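Local coordinates for protein FdhC (Acinetobacter nosocomialis, PDB 5KTC) that acts as a GNAT-superfamily sugar N-acyltransferase, yielding coenzyme A and a dTDP-linked 3-(R)-3-hydroxybutanoylamino-3,6-dideoxy-D-galactose, at residues A[13-18]-A[64-69]; A[21-26]-A[74-79]; A[130-135]-A[158-163]. All blocks are in the same frame, centred on the assembly; numbering follows the deposited sequence.

Overall arrangement
One sheet carries all three contacts, and the nucleotide-sugar product FUH bridges its two halves. Contacts 1 and 2 sit together, centres about 9 Å apart, because strands 63-70 and 75-86 are neighbours: Ile68 of the first pairs with the bulge Ile77-Gly78 of the second. Strand 11-15 closes this edge and is followed, after a short loop, by helix 21-28. Contact 3 lies on the other side of the chain's centre, about 23 Å from the centre of contact 1, with nearest atoms about 12 Å apart. The ligand spans that interval: Tyr65 in contact 1 holds the thymine, Ile24 in contact 2 touches the same molecule, and Glu131 in contact 3 takes its amide N-H.

Contact 1 of 3, residues A[13-18]-A[64-69]; sequences LRLVEE and YYFIIF. With FUH ([[(2~{R},3~{S},5~{R})-5-[5-methyl-2,4-bis(oxidanylidene)pyrimidin-1-yl]-3-oxidanyl-oxolan-2-yl]methoxy-oxidanyl-phosphoryl] [(2~{R},3~{R},4~{S},5~{R},6~{R})-6-methyl-3,5-bis(oxidanyl)-4-[[(3~{R})-3-oxidanylbutanoyl]amino]oxan-2-yl] hydrogen phosphate), chain C.
Arg14 lies beside Ile67 and reaches Phe69 with its far end. From CB, its CG falls between the backbone N and the carbonyl carbon (chi1 69°), within 3.7 Å of Phe69 CE1, and the chain then bends at chi2. NE passes the same ring atom; at the tip, NH2 comes to the ring edge, 3.6 Å from Phe69 CZ. With the planes 55° apart, Phe69 presents its edge, CE1 lying over a face of the guanidinium; it is not a flat stack. Arg14 NH1 touches Ile67 CG1, donates a hydrogen bond of 2.8 Å to Leu15 O, standing 42° above that carbonyl's plane, and also forms a salt bridge with Asp20.

Antiparallel backbone bonds fix the register: Arg14 and Ile67 form a hydrogen-bonded pair, and Val16 N reaches Tyr65 O at 2.8 Å. Two methyls make CH-pi contacts, each offset toward the rim of its ring. Leu15 CD2 stands 3.8 Å from the centroid of the Phe66 ring, and Val16 CG2 equally far from that of the Tyr65 ring. The Tyr65 ring sends its OH to the thymine carbonyl O15 of FUH, a hydrogen bond of 2.6 Å.

Strand 11-15 is the outermost of the sheet on this side. Helix 44-59 packs on Leu15 and Val16, helix 21-28 brings Ile24 against Val16, Tyr65 and Ile67, and strand 75-86 continues the sheet beyond strand 63-70.

Contact 2 of 3, residues A[21-26]-A[74-79]; sequences AEFICT and QSPIGT
Beside the pocket for the nucleotide-sugar product, Phe23 of helix 21-26 reaches across to Pro76 and Gly78 of strand 75-79. Its CG is anti to the backbone N (chi1 174°), and the ring projects into the interval between helix and strand, whose axes approach to 9.3 Å at 70°. Pro76 lies over one face of the ring: its CB is 3.8 Å from the ring centroid, only 15° off the normal, a clear CH-pi contact, and its CG touches Phe23 CE1 nearer the rim. The far end of the ring meets bare backbone, with CZ 3.7 Å from Gly78 N, which lies at the ring edge near its plane. The neighbouring ring atom, Phe23 CE2, comes to 3.8 Å from Gly78 O.

The next residue, Ile24, makes a looser contact, its CG1 meeting Thr79 CG2 at 4.3 Å. The hydroxyl OG1 of Thr79 is engaged by the carbonyl of Ser96 in the next strand, and Ile24, itself part of the product pocket, also touches Tyr65 and FUH.

The strand is irregular at this point: Ile77 and Gly78 both face Ile68, a classic beta bulge. The whole is helix-on-sheet packing in which Phe23 makes most of the contact and Ile24 and Thr79 add a looser one, as expected of the helices that flank the central sheet in a GNAT fold.

Contact 3 of 3, residues A[130-135]-A[158-163]; sequences FEVMKG and IYYIFP. With FUH ([[(2~{R},3~{S},5~{R})-5-[5-methyl-2,4-bis(oxidanylidene)pyrimidin-1-yl]-3-oxidanyl-oxolan-2-yl]methoxy-oxidanyl-phosphoryl] [(2~{R},3~{R},4~{S},5~{R},6~{R})-6-methyl-3,5-bis(oxidanyl)-4-[[(3~{R})-3-oxidanylbutanoyl]amino]oxan-2-yl] hydrogen phosphate), chain C.
Two different first torsions bring Phe130 and Tyr160 together. CG of Phe130 sits between its backbone N and carbonyl carbon (chi1 55°), whereas that of Tyr160 is anti to the carbonyl carbon. With CG so placed and chi2 at -87°, the Phe130 ring turns one face to Tyr160 CB, which is 3.8 Å from the centroid, offset toward the rim, and nearest to Phe130 CE2 at 3.5 Å. The ring planes are within 17° of parallel but slid apart, centroids 5.4 Å apart, and overlap little. Val132 CG2 comes obliquely to the Tyr160 ring further out, 3.9 Å from CE1, while Tyr160 OH is hydrogen-bonded to His140 ND1.

The backbones form antiparallel hydrogen-bonded pairs at Phe130-Tyr160 and Val132-Ile158; the shortest of these bonds, from Tyr160 N to Phe130 O, measures 2.7 Å. Between them, Glu131 and Tyr159 share the other face of the sheet, with OE2 of Glu131 at the edge of the Tyr159 ring, 3.5 Å from CE1.

Glu131 O is turned from the partner strand toward the ligand and accepts the product's amide N1 at 3.2 Å. The acyl methyl C4 rests by Phe130 CD2, 3.8 Å away, and coenzyme A touches Glu131 and Val132. Backed by strand 157-163, strand 127-133 runs parallel to strand 91-99 on its other side, the pair whose splaying forms the acyl-CoA cleft of GNAT enzymes.

Contact 1 of 3, residues A[13-18]-A[64-69]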
# COMPACT_ATOMS: atom_id res chain seq x y z
N LEU A 13 0.09 -5.55 8.44
CA LEU A 13 -0.99 -5.66 7.44
C LEU A 13 -1.63 -7.00 7.56
O LEU A 13 -0.96 -7.98 7.76
CB LEU A 13 -0.46 -5.56 6.00
CG LEU A 13 0.34 -4.35 5.48
CD1 LEU A 13 0.28 -4.13 3.99
CD2 LEU A 13 0.18 -3.06 6.20
N ARG A 14 -2.93 -7.06 7.30
CA ARG A 14 -3.63 -8.34 7.13
C ARG A 14 -4.72 -8.24 6.11
O ARG A 14 -5.25 -7.13 5.89
CB ARG A 14 -4.15 -8.86 8.47
CG ARG A 14 -5.29 -8.04 9.06
CD ARG A 14 -6.48 -8.92 9.47
NE ARG A 14 -7.52 -8.11 10.07
CZ ARG A 14 -8.50 -7.48 9.44
NH1 ARG A 14 -8.66 -7.62 8.12
NH2 ARG A 14 -9.35 -6.72 10.14
N LEU A 15 -5.05 -9.37 5.47
CA LEU A 15 -6.06 -9.31 4.39
C LEU A 15 -7.42 -8.81 4.82
O LEU A 15 -7.92 -9.16 5.91
CB LEU A 15 -6.18 -10.68 3.74
CG LEU A 15 -4.92 -11.15 2.99
CD1 LEU A 15 -4.99 -12.60 2.52
CD2 LEU A 15 -4.66 -10.24 1.80
N VAL A 16 -8.04 -8.01 3.95
CA VAL A 16 -9.40 -7.49 4.15
C VAL A 16 -10.43 -8.62 4.28
O VAL A 16 -10.33 -9.64 3.57
CB VAL A 16 -9.78 -6.52 3.01
CG1 VAL A 16 -11.26 -6.18 2.97
CG2 VAL A 16 -8.95 -5.26 3.22
N GLU A 17 -11.37 -8.45 5.20
CA GLU A 17 -12.55 -9.38 5.31
C GLU A 17 -13.84 -8.55 5.15
O GLU A 17 -13.81 -7.30 5.30
CB GLU A 17 -12.56 -10.10 6.67
CG GLU A 17 -11.33 -10.90 7.09
CD GLU A 17 -11.03 -12.09 6.20
OE1 GLU A 17 -9.89 -12.58 6.23
OE2 GLU A 17 -11.94 -12.57 5.48
N GLU A 18 -14.97 -9.21 4.88
CA GLU A 18 -16.29 -8.51 4.78
C GLU A 18 -16.61 -7.64 5.98
O GLU A 18 -17.19 -6.53 5.85
CB GLU A 18 -17.46 -9.50 4.55
CG GLU A 18 -17.65 -9.86 3.09
CD GLU A 18 -18.88 -10.75 2.88
OE1 GLU A 18 -19.98 -10.37 3.36
OE2 GLU A 18 -18.71 -11.81 2.24
N TYR A 64 -4.89 -8.50 -3.86
CA TYR A 64 -4.68 -8.60 -2.45
C TYR A 64 -4.86 -7.26 -1.81
O TYR A 64 -4.17 -6.30 -2.19
CB TYR A 64 -3.27 -9.13 -2.16
CG TYR A 64 -3.05 -10.48 -2.77
CD1 TYR A 64 -3.64 -11.62 -2.20
CD2 TYR A 64 -2.35 -10.64 -3.94
CE1 TYR A 64 -3.49 -12.87 -2.80
CE2 TYR A 64 -2.18 -11.91 -4.53
CZ TYR A 64 -2.77 -13.02 -3.95
OH TYR A 64 -2.64 -14.28 -4.51
N TYR A 65 -5.78 -7.18 -0.88
CA TYR A 65 -6.24 -5.93 -0.26
C TYR A 65 -6.08 -6.08 1.23
O TYR A 65 -6.49 -7.10 1.77
CB TYR A 65 -7.71 -5.76 -0.58
CG TYR A 65 -8.40 -4.49 -0.28
CD1 TYR A 65 -7.74 -3.33 0.04
CD2 TYR A 65 -9.78 -4.44 -0.38
CE1 TYR A 65 -8.44 -2.15 0.26
CE2 TYR A 65 -10.50 -3.27 -0.16
CZ TYR A 65 -9.82 -2.12 0.16
OH TYR A 65 -10.53 -0.90 0.41
N PHE A 66 -5.44 -5.11 1.87
CA PHE A 66 -5.04 -5.17 3.27
C PHE A 66 -5.55 -4.01 4.11
O PHE A 66 -5.64 -2.88 3.64
CB PHE A 66 -3.50 -5.18 3.42
CG PHE A 66 -2.83 -6.32 2.69
CD1 PHE A 66 -2.52 -6.20 1.37
CD2 PHE A 66 -2.46 -7.46 3.35
CE1 PHE A 66 -1.92 -7.21 0.66
CE2 PHE A 66 -1.86 -8.51 2.69
CZ PHE A 66 -1.57 -8.39 1.32
N ILE A 67 -5.90 -4.32 5.35
CA ILE A 67 -6.03 -3.31 6.39
C ILE A 67 -4.61 -3.12 7.00
O ILE A 67 -3.91 -4.11 7.18
CB ILE A 67 -6.98 -3.74 7.52
CG1 ILE A 67 -8.33 -4.14 6.96
CG2 ILE A 67 -7.08 -2.64 8.55
CD1 ILE A 67 -9.08 -3.05 6.20
N ILE A 68 -4.27 -1.86 7.22
CA ILE A 68 -3.06 -1.46 7.87
C ILE A 68 -3.41 -1.23 9.34
O ILE A 68 -4.37 -0.49 9.62
CB ILE A 68 -2.46 -0.18 7.28
CG1 ILE A 68 -2.23 -0.28 5.75
CG2 ILE A 68 -1.15 0.13 8.01
CD1 ILE A 68 -1.83 1.04 5.10
N PHE A 69 -2.63 -1.81 10.24
CA PHE A 69 -2.86 -1.73 11.70
C PHE A 69 -1.66 -1.10 12.37
O PHE A 69 -0.57 -1.29 11.90
CB PHE A 69 -3.05 -3.12 12.32
CG PHE A 69 -4.42 -3.67 12.16
CD1 PHE A 69 -4.77 -4.43 11.01
CD2 PHE A 69 -5.38 -3.43 13.16
CE1 PHE A 69 -6.07 -4.94 10.88
CE2 PHE A 69 -6.67 -3.93 13.01
CZ PHE A 69 -7.00 -4.67 11.87
O1 FUH C . -3.30 4.95 -4.12
C1 FUH C . -2.83 5.16 -5.23
C2 FUH C . -1.38 4.96 -5.55
C3 FUH C . -0.50 5.06 -4.33
O2 FUH C . -0.05 6.42 -4.11
C4 FUH C . 0.74 4.23 -4.51
N1 FUH C . -3.62 5.55 -6.31
C5 FUH C . -5.08 5.46 -6.22
C6 FUH C . -5.76 6.73 -6.75
O3 FUH C . -5.32 6.93 -8.02
C7 FUH C . -7.26 6.62 -6.87
C8 FUH C . -7.94 7.76 -7.66
O4 FUH C . -7.62 5.40 -7.54
C9 FUH C . -5.55 4.26 -7.02
O5 FUH C . -5.12 3.02 -6.45
C10 FUH C . -7.03 4.20 -7.01
O6 FUH C . -7.43 4.01 -5.66
P1 FUH C . -8.90 3.61 -5.28
O7 FUH C . -9.82 4.77 -5.25
O8 FUH C . -8.75 2.98 -3.89
O9 FUH C . -9.39 2.36 -6.13
P2 FUH C . -10.05 2.25 -7.59
O10 FUH C . -9.27 1.23 -8.34
O11 FUH C . -10.00 3.65 -8.20
O12 FUH C . -11.48 1.75 -7.18
C11 FUH C . -12.28 1.03 -8.12
C12 FUH C . -13.73 1.28 -7.78
C13 FUH C . -14.06 2.76 -7.52
O13 FUH C . -15.39 3.10 -7.97
C14 FUH C . -14.10 2.89 -6.00
C15 FUH C . -14.57 1.51 -5.60
O14 FUH C . -14.08 0.57 -6.59
N2 FUH C . -14.04 0.97 -4.33
C16 FUH C . -12.71 0.69 -4.19
C17 FUH C . -12.24 0.12 -3.01
C18 FUH C . -10.78 -0.22 -2.81
C19 FUH C . -13.20 -0.11 -1.97
O15 FUH C . -12.81 -0.69 -0.87
N3 FUH C . -14.50 0.17 -2.14
C20 FUH C . -14.90 0.66 -3.31
O16 FUH C . -16.18 0.97 -3.46

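Contact 2 of 3, residues A[21-26]-A[74-79]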
# COMPACT_ATOMS: atom_id res chain seq x y z
N ALA A 21 -15.92 -3.78 6.36
CA ALA A 21 -16.67 -2.85 5.52
C ALA A 21 -16.94 -1.53 6.18
O ALA A 21 -16.79 -0.50 5.55
CB ALA A 21 -17.94 -3.51 5.02
N GLU A 22 -17.36 -1.53 7.43
CA GLU A 22 -17.60 -0.27 8.09
C GLU A 22 -16.35 0.58 8.25
O GLU A 22 -16.42 1.79 8.06
CB GLU A 22 -18.23 -0.46 9.46
CG GLU A 22 -18.36 0.82 10.28
CD GLU A 22 -19.15 0.60 11.56
OE1 GLU A 22 -19.81 1.57 11.97
OE2 GLU A 22 -19.12 -0.52 12.13
N PHE A 23 -15.23 -0.02 8.65
CA PHE A 23 -14.00 0.74 8.76
C PHE A 23 -13.61 1.40 7.41
O PHE A 23 -13.18 2.55 7.37
CB PHE A 23 -12.87 -0.18 9.20
CG PHE A 23 -11.53 0.52 9.20
CD1 PHE A 23 -11.31 1.56 10.10
CD2 PHE A 23 -10.59 0.25 8.23
CE1 PHE A 23 -10.13 2.25 10.08
CE2 PHE A 23 -9.43 0.97 8.17
CZ PHE A 23 -9.19 1.94 9.10
N ILE A 24 -13.77 0.62 6.35
CA ILE A 24 -13.45 1.04 5.00
C ILE A 24 -14.39 2.15 4.55
O ILE A 24 -13.90 3.18 4.07
CB ILE A 24 -13.39 -0.10 4.00
CG1 ILE A 24 -12.21 -1.02 4.33
CG2 ILE A 24 -13.10 0.46 2.62
CD1 ILE A 24 -12.10 -2.26 3.49
N CYS A 25 -15.71 1.97 4.71
CA CYS A 25 -16.66 3.03 4.34
C CYS A 25 -16.29 4.33 5.02
O CYS A 25 -16.22 5.37 4.40
CB CYS A 25 -18.10 2.69 4.75
SG CYS A 25 -18.85 1.53 3.64
N THR A 26 -16.03 4.26 6.32
CA THR A 26 -15.72 5.44 7.08
C THR A 26 -14.47 6.11 6.64
O THR A 26 -14.45 7.31 6.51
CB THR A 26 -15.70 5.12 8.58
OG1 THR A 26 -17.01 4.70 8.96
CG2 THR A 26 -15.30 6.33 9.40
N GLN A 74 -3.06 -2.51 18.22
CA GLN A 74 -3.82 -3.35 17.30
C GLN A 74 -5.12 -2.65 16.82
O GLN A 74 -6.20 -3.27 16.77
CB GLN A 74 -4.06 -4.76 17.90
CG GLN A 74 -2.77 -5.49 18.27
CD GLN A 74 -2.39 -5.22 19.71
OE1 GLN A 74 -3.20 -5.45 20.60
NE2 GLN A 74 -1.21 -4.68 19.97
N SER A 75 -4.99 -1.39 16.45
CA SER A 75 -6.09 -0.61 15.96
C SER A 75 -5.86 -0.30 14.47
O SER A 75 -4.70 -0.08 14.07
CB SER A 75 -6.26 0.66 16.80
OG SER A 75 -5.30 1.66 16.52
N PRO A 76 -6.94 -0.22 13.68
CA PRO A 76 -6.83 -0.06 12.24
C PRO A 76 -6.57 1.37 11.90
O PRO A 76 -7.17 2.27 12.49
CB PRO A 76 -8.18 -0.53 11.74
CG PRO A 76 -9.13 -0.17 12.83
CD PRO A 76 -8.36 -0.43 14.09
N ILE A 77 -5.59 1.60 11.02
CA ILE A 77 -5.18 2.96 10.64
C ILE A 77 -5.22 3.19 9.11
O ILE A 77 -4.99 4.28 8.68
CB ILE A 77 -3.78 3.28 11.16
CG1 ILE A 77 -2.73 2.23 10.67
CG2 ILE A 77 -3.77 3.30 12.71
CD1 ILE A 77 -1.31 2.73 10.91
N GLY A 78 -5.58 2.18 8.31
CA GLY A 78 -5.72 2.43 6.89
C GLY A 78 -5.85 1.22 5.99
O GLY A 78 -6.16 0.12 6.47
N THR A 79 -5.64 1.46 4.68
CA THR A 79 -5.80 0.46 3.70
C THR A 79 -4.68 0.49 2.70
O THR A 79 -4.03 1.54 2.48
CB THR A 79 -7.11 0.59 2.91
OG1 THR A 79 -7.18 1.86 2.23
CG2 THR A 79 -8.24 0.43 3.84

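Contact 3 of 3, residues A[130-135]-A[158-163]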
# COMPACT_ATOMS: atom_id res chain seq x y z
N PHE A 130 1.87 2.45 -10.69
CA PHE A 130 0.80 3.16 -9.98
C PHE A 130 0.70 4.61 -10.49
O PHE A 130 1.56 5.09 -11.22
CB PHE A 130 1.02 3.16 -8.45
CG PHE A 130 2.35 3.71 -8.05
CD1 PHE A 130 3.45 2.88 -7.99
CD2 PHE A 130 2.53 5.09 -7.78
CE1 PHE A 130 4.70 3.39 -7.62
CE2 PHE A 130 3.77 5.60 -7.43
CZ PHE A 130 4.85 4.75 -7.34
N GLU A 131 -0.36 5.30 -10.06
CA GLU A 131 -0.56 6.69 -10.42
C GLU A 131 -0.95 7.53 -9.21
O GLU A 131 -1.44 7.00 -8.22
CB GLU A 131 -1.63 6.81 -11.49
CG GLU A 131 -3.00 6.32 -11.16
CD GLU A 131 -3.36 4.93 -11.60
OE1 GLU A 131 -4.20 4.30 -10.96
OE2 GLU A 131 -2.82 4.46 -12.60
N VAL A 132 -0.74 8.85 -9.31
CA VAL A 132 -0.99 9.80 -8.24
C VAL A 132 -1.59 11.04 -8.89
O VAL A 132 -1.07 11.51 -9.91
CB VAL A 132 0.31 10.19 -7.58
CG1 VAL A 132 0.11 11.19 -6.46
CG2 VAL A 132 1.07 8.95 -7.08
N MET A 133 -2.69 11.54 -8.36
CA MET A 133 -3.30 12.73 -8.96
C MET A 133 -2.43 13.93 -8.91
O MET A 133 -1.77 14.19 -7.94
CB MET A 133 -4.65 13.06 -8.32
CG MET A 133 -5.79 12.16 -8.83
SD MET A 133 -7.43 12.77 -8.35
CE MET A 133 -7.70 14.11 -9.53
N LYS A 134 -2.43 14.71 -9.99
CA LYS A 134 -1.77 15.99 -9.98
C LYS A 134 -2.45 16.81 -8.88
O LYS A 134 -3.62 16.67 -8.69
CB LYS A 134 -1.92 16.60 -11.37
CG LYS A 134 -1.15 15.88 -12.46
CD LYS A 134 -1.37 16.57 -13.82
CE LYS A 134 -0.16 16.57 -14.73
NZ LYS A 134 -0.62 16.41 -16.16
N GLY A 135 -1.68 17.54 -8.09
CA GLY A 135 -2.17 18.23 -6.90
C GLY A 135 -1.84 17.53 -5.61
O GLY A 135 -1.77 18.19 -4.57
N ILE A 158 -0.08 11.66 -12.69
CA ILE A 158 1.24 11.25 -13.05
C ILE A 158 1.32 9.74 -12.83
O ILE A 158 0.79 9.21 -11.84
CB ILE A 158 2.28 12.04 -12.35
CG1 ILE A 158 2.16 13.51 -12.77
CG2 ILE A 158 3.70 11.51 -12.70
CD1 ILE A 158 2.91 14.43 -11.85
N TYR A 159 1.92 9.05 -13.83
CA TYR A 159 2.03 7.58 -13.86
C TYR A 159 3.46 7.21 -13.53
O TYR A 159 4.42 7.83 -14.06
CB TYR A 159 1.66 7.06 -15.24
CG TYR A 159 0.26 7.30 -15.51
CD1 TYR A 159 -0.69 6.44 -15.02
CD2 TYR A 159 -0.16 8.48 -16.15
CE1 TYR A 159 -2.01 6.70 -15.16
CE2 TYR A 159 -1.49 8.73 -16.33
CZ TYR A 159 -2.41 7.87 -15.85
OH TYR A 159 -3.78 8.05 -15.95
N TYR A 160 3.61 6.23 -12.64
CA TYR A 160 4.92 5.84 -12.17
C TYR A 160 5.13 4.36 -12.36
O TYR A 160 4.18 3.60 -12.37
CB TYR A 160 5.06 6.14 -10.66
CG TYR A 160 5.04 7.60 -10.31
CD1 TYR A 160 3.85 8.26 -10.01
CD2 TYR A 160 6.22 8.31 -10.24
CE1 TYR A 160 3.86 9.62 -9.74
CE2 TYR A 160 6.23 9.65 -9.90
CZ TYR A 160 5.04 10.29 -9.65
OH TYR A 160 5.10 11.62 -9.34
N ILE A 161 6.40 3.98 -12.37
CA ILE A 161 6.78 2.60 -12.14
C ILE A 161 7.87 2.52 -11.06
O ILE A 161 8.65 3.45 -10.83
CB ILE A 161 7.24 1.78 -13.37
CG1 ILE A 161 8.63 2.10 -13.75
CG2 ILE A 161 6.30 1.93 -14.56
CD1 ILE A 161 8.84 3.51 -14.11
N PHE A 162 7.93 1.37 -10.41
CA PHE A 162 8.91 1.16 -9.31
C PHE A 162 9.56 -0.21 -9.60
O PHE A 162 8.89 -1.20 -9.72
CB PHE A 162 8.22 1.28 -7.95
CG PHE A 162 9.19 1.30 -6.80
CD1 PHE A 162 9.73 0.13 -6.32
CD2 PHE A 162 9.59 2.50 -6.24
CE1 PHE A 162 10.70 0.14 -5.33
CE2 PHE A 162 10.56 2.50 -5.26
CZ PHE A 162 11.09 1.32 -4.79
N PRO A 163 10.85 -0.23 -9.90
CA PRO A 163 11.45 -1.49 -10.33
C PRO A 163 11.88 -2.34 -9.14
O PRO A 163 12.25 -1.78 -8.09
CB PRO A 163 12.70 -1.03 -11.10
CG PRO A 163 13.08 0.20 -10.43
CD PRO A 163 11.77 0.89 -10.04
O1 FUH C . -3.30 4.95 -4.12
C1 FUH C . -2.83 5.16 -5.23
C2 FUH C . -1.38 4.96 -5.55
C3 FUH C . -0.50 5.06 -4.33
O2 FUH C . -0.05 6.42 -4.11
C4 FUH C . 0.74 4.23 -4.51
N1 FUH C . -3.62 5.55 -6.31
C5 FUH C . -5.08 5.46 -6.22
C6 FUH C . -5.76 6.73 -6.75
O3 FUH C . -5.32 6.93 -8.02
C7 FUH C . -7.26 6.62 -6.87
C8 FUH C . -7.94 7.76 -7.66
O4 FUH C . -7.62 5.40 -7.54
C9 FUH C . -5.55 4.26 -7.02
O5 FUH C . -5.12 3.02 -6.45
C10 FUH C . -7.03 4.20 -7.01
O6 FUH C . -7.43 4.01 -5.66
P1 FUH C . -8.90 3.61 -5.28
O7 FUH C . -9.82 4.77 -5.25
O8 FUH C . -8.75 2.98 -3.89
O9 FUH C . -9.39 2.36 -6.13
P2 FUH C . -10.05 2.25 -7.59
O10 FUH C . -9.27 1.23 -8.34
O11 FUH C . -10.00 3.65 -8.20
O12 FUH C . -11.48 1.75 -7.18
C11 FUH C . -12.28 1.03 -8.12
C12 FUH C . -13.73 1.28 -7.78
C13 FUH C . -14.06 2.76 -7.52
O13 FUH C . -15.39 3.10 -7.97
C14 FUH C . -14.10 2.89 -6.00
C15 FUH C . -14.57 1.51 -5.60
O14 FUH C . -14.08 0.57 -6.59
N2 FUH C . -14.04 0.97 -4.33
C16 FUH C . -12.71 0.69 -4.19
C17 FUH C . -12.24 0.12 -3.01
C18 FUH C . -10.78 -0.22 -2.81
C19 FUH C . -13.20 -0.11 -1.97
O15 FUH C . -12.81 -0.69 -0.87
N3 FUH C . -14.50 0.17 -2.14
C20 FUH C . -14.90 0.66 -3.31
O16 FUH C . -16.18 0.97 -3.46